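DUF1460 domain-containing protein (Legionella pneumophila subsp. pneumophila, PDB 2IM9) is of unknown function but belongs to an N-acetylmuramoyl-L-alanine amidase-like family of the papain-like peptidase clan, so it may cleave amide bonds in cell-wall peptidoglycan. Local coordinates at residues 30-35 with 86-91. Numbering follows the deposited sequence.
Sequences IEEQAN and PRYRVD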
ATOM      1  N   ILE A  30      21.959  -1.001  -2.063  1.00 15.91           N
ATOM      2  CA  ILE A  30      20.800  -0.291  -1.553  1.00 15.93           C
ATOM      3  C   ILE A  30      20.290  -0.943  -0.263  1.00 15.68           C
ATOM      4  O   ILE A  30      20.035  -0.267   0.740  1.00 14.98           O
ATOM      5  CB  ILE A  30      19.692  -0.212  -2.622  1.00 15.19           C
ATOM      6  CG1 ILE A  30      20.161   0.650  -3.800  1.00 17.72           C
ATOM      7  CG2 ILE A  30      18.402   0.325  -2.015  1.00 14.63           C
ATOM      8  CD1 ILE A  30      19.266   0.517  -5.046  1.00 17.82           C
ATOM      9  N   GLU A  31      20.185  -2.267  -0.283  1.00 15.53           N
ATOM     10  CA  GLU A  31      19.765  -3.001   0.910  1.00 16.37           C
ATOM     11  C   GLU A  31      20.752  -2.838   2.060  1.00 17.34           C
ATOM     12  O   GLU A  31      20.342  -2.761   3.230  1.00 17.40           O
ATOM     13  CB  GLU A  31      19.580  -4.477   0.581  1.00 16.05           C
ATOM     14  CG  GLU A  31      18.385  -4.763  -0.338  1.00 16.63           C
ATOM     15  CD  GLU A  31      18.223  -6.245  -0.611  1.00 18.64           C
ATOM     16  OE1 GLU A  31      19.082  -7.037  -0.147  1.00 23.29           O
ATOM     17  OE2 GLU A  31      17.257  -6.636  -1.305  1.00 16.24           O
ATOM     18  N   GLU A  32      22.044  -2.784   1.737  1.00 17.80           N
ATOM     19  CA  GLU A  32      23.073  -2.637   2.774  1.00 19.05           C
ATOM     20  C   GLU A  32      22.947  -1.304   3.467  1.00 19.02           C
ATOM     21  O   GLU A  32      23.085  -1.226   4.698  1.00 19.40           O
ATOM     22  CB  GLU A  32      24.496  -2.800   2.215  1.00 19.74           C
ATOM     23  CG  GLU A  32      24.874  -4.241   1.946  1.00 22.25           C
ATOM     24  N   GLN A  33      22.682  -0.257   2.688  1.00 18.98           N
ATOM     25  CA  GLN A  33      22.422   1.077   3.248  1.00 20.38           C
ATOM     26  C   GLN A  33      21.211   1.032   4.174  1.00 18.96           C
ATOM     27  O   GLN A  33      21.225   1.619   5.272  1.00 18.83           O
ATOM     28  CB  GLN A  33      22.171   2.106   2.130  1.00 20.83           C
ATOM     29  CG  GLN A  33      21.576   3.439   2.634  1.00 24.56           C
ATOM     30  CD  GLN A  33      21.081   4.380   1.516  1.00 24.57           C
ATOM     31  OE1 GLN A  33      20.177   4.055   0.732  1.00 25.57           O
ATOM     32  NE2 GLN A  33      21.680   5.569   1.454  1.00 30.95           N
ATOM     33  N   ALA A  34      20.154   0.353   3.724  1.00 17.88           N
ATOM     34  CA  ALA A  34      18.940   0.216   4.542  1.00 17.41           C
ATOM     35  C   ALA A  34      19.197  -0.551   5.832  1.00 17.36           C
ATOM     36  O   ALA A  34      18.644  -0.196   6.876  1.00 17.28           O
ATOM     37  CB  ALA A  34      17.828  -0.459   3.746  1.00 17.63           C
ATOM     38  N   ASN A  35      19.999  -1.620   5.766  1.00 17.78           N
ATOM     39  CA  ASN A  35      20.362  -2.369   6.981  1.00 17.87           C
ATOM     40  C   ASN A  35      20.994  -1.456   8.032  1.00 18.37           C
ATOM     41  O   ASN A  35      20.632  -1.513   9.208  1.00 17.76           O
ATOM     42  CB  ASN A  35      21.308  -3.533   6.647  1.00 17.51           C
ATOM     43  CG  ASN A  35      20.636  -4.614   5.836  1.00 17.69           C
ATOM     44  OD1 ASN A  35      19.410  -4.727   5.825  1.00 17.86           O
ATOM     45  ND2 ASN A  35      21.444  -5.429   5.141  1.00 18.15           N
ATOM     46  N   PRO A  86      15.497  -3.959  -5.093  1.00 14.73           N
ATOM     47  CA  PRO A  86      15.786  -4.362  -3.715  1.00 14.22           C
ATOM     48  C   PRO A  86      14.532  -4.829  -2.978  1.00 13.99           C
ATOM     49  O   PRO A  86      13.413  -4.416  -3.303  1.00 14.56           O
ATOM     50  CB  PRO A  86      16.316  -3.087  -3.048  1.00 15.25           C
ATOM     51  CG  PRO A  86      16.081  -1.973  -4.005  1.00 15.52           C
ATOM     52  CD  PRO A  86      15.754  -2.526  -5.350  1.00 15.21           C
ATOM     53  N   ARG A  87      14.735  -5.665  -1.965  1.00 13.04           N
ATOM     54  CA  ARG A  87      13.638  -6.147  -1.132  1.00 13.64           C
ATOM     55  C   ARG A  87      13.089  -5.096  -0.171  1.00 13.79           C
ATOM     56  O   ARG A  87      11.914  -5.156   0.242  1.00 13.47           O
ATOM     57  CB  ARG A  87      14.126  -7.372  -0.356  1.00 13.43           C
ATOM     58  CG  ARG A  87      14.253  -8.550  -1.308  1.00 14.28           C
ATOM     59  CD  ARG A  87      15.059  -9.670  -0.698  1.00 15.77           C
ATOM     60  NE  ARG A  87      16.464  -9.300  -0.595  1.00 15.63           N
ATOM     61  CZ  ARG A  87      17.397 -10.107  -0.126  1.00 14.70           C
ATOM     62  NH1 ARG A  87      17.038 -11.326   0.287  1.00 16.43           N
ATOM     63  NH2 ARG A  87      18.662  -9.693  -0.085  1.00 14.05           N
ATOM     64  N   TYR A  88      13.952  -4.152   0.199  1.00 14.09           N
ATOM     65  CA  TYR A  88      13.586  -2.983   1.013  1.00 13.86           C
ATOM     66  C   TYR A  88      14.662  -1.907   0.813  1.00 13.71           C
ATOM     67  O   TYR A  88      15.785  -2.199   0.377  1.00 13.28           O
ATOM     68  CB  TYR A  88      13.475  -3.335   2.504  1.00 14.84           C
ATOM     69  CG  TYR A  88      14.680  -4.106   3.006  1.00 16.22           C
ATOM     70  CD1 TYR A  88      15.795  -3.437   3.532  1.00 16.22           C
ATOM     71  CD2 TYR A  88      14.706  -5.505   2.937  1.00 18.09           C
ATOM     72  CE1 TYR A  88      16.921  -4.140   3.982  1.00 17.63           C
ATOM     73  CE2 TYR A  88      15.808  -6.226   3.380  1.00 17.81           C
ATOM     74  CZ  TYR A  88      16.916  -5.540   3.899  1.00 17.23           C
ATOM     75  OH  TYR A  88      18.005  -6.258   4.334  1.00 20.60           O
ATOM     76  N   ARG A  89      14.297  -0.662   1.088  1.00 13.30           N
ATOM     77  CA  ARG A  89      15.215   0.459   0.896  1.00 13.83           C
ATOM     78  C   ARG A  89      14.749   1.663   1.683  1.00 14.47           C
ATOM     79  O   ARG A  89      13.579   1.736   2.090  1.00 14.91           O
ATOM     80  CB  ARG A  89      15.317   0.811  -0.596  1.00 13.83           C
ATOM     81  CG  ARG A  89      14.023   1.351  -1.193  1.00 13.65           C
ATOM     82  CD  ARG A  89      14.014   1.241  -2.700  1.00 15.55           C
ATOM     83  NE  ARG A  89      15.110   2.013  -3.328  1.00 15.49           N
ATOM     84  CZ  ARG A  89      15.380   2.016  -4.638  1.00 17.56           C
ATOM     85  NH1 ARG A  89      14.666   1.285  -5.481  1.00 18.15           N
ATOM     86  NH2 ARG A  89      16.403   2.748  -5.112  1.00 17.81           N
ATOM     87  N   VAL A  90      15.651   2.622   1.888  1.00 14.73           N
ATOM     88  CA  VAL A  90      15.275   3.848   2.616  1.00 16.52           C
ATOM     89  C   VAL A  90      15.490   5.110   1.792  1.00 16.88           C
ATOM     90  O   VAL A  90      15.325   6.220   2.311  1.00 19.04           O
ATOM     91  CB  VAL A  90      16.045   3.973   3.944  1.00 16.13           C
ATOM     92  CG1 VAL A  90      15.612   2.858   4.913  1.00 16.22           C
ATOM     93  CG2 VAL A  90      17.564   3.934   3.695  1.00 16.17           C
ATOM     94  N   ASP A  91      15.868   4.945   0.532  1.00 17.98           N
ATOM     95  CA  ASP A  91      16.227   6.068  -0.346  1.00 18.68           C
ATOM     96  C   ASP A  91      15.096   6.473  -1.307  1.00 18.45           C
ATOM     97  O   ASP A  91      15.224   7.440  -2.055  1.00 18.40           O
ATOM     98  CB  ASP A  91      17.485   5.726  -1.156  1.00 19.55           C
ATOM     99  CG  ASP A  91      17.247   4.603  -2.149  1.00 21.45           C
ATOM    100  OD1 ASP A  91      16.552   3.635  -1.783  1.00 21.25           O
ATOM    101  OD2 ASP A  91      17.730   4.683  -3.297  1.00 24.27           O
TER
HETATM  102  O   HOH W   1      18.404   2.055   1.081  1.00 15.21           O
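I30 lies over R89: its CG2 sits 3.4 Å from CB of R89, and its CD1 rests on one face of the R89 guanidinium. This is a helix-on-loop contact, in which the N-terminal helix 27-45 lies across the loop between helices 53-63 and 95-107, in a protein of the papain-like peptidase clan. One turn on from I30, A34 is small enough to let the backbones close to 5.2 Å between CA of A34 and CA of R89; its CB meets the edge of the Y88 ring, 3.6 Å from CD1, and also packs on V90. Polar anchors flank this apolar strip. E31 grips R87 with both carboxylate oxygens: OE1 takes NH2 of R87 at 2.7 Å, while OE2 accepts from NE of R87 at 2.9 Å and from its backbone N at 2.8 Å, so the fork ties down side chain and main chain together. Y88 OH donates to OD1 of N35 at 2.6 Å and also bonds Q115, bringing helix 111-122 into the same junction. On the side opposite E31 and N35, one water accepts from V90 N at 2.9 Å and donates to I30 O at 2.9 Å and to Q33 OE1 at 2.7 Å.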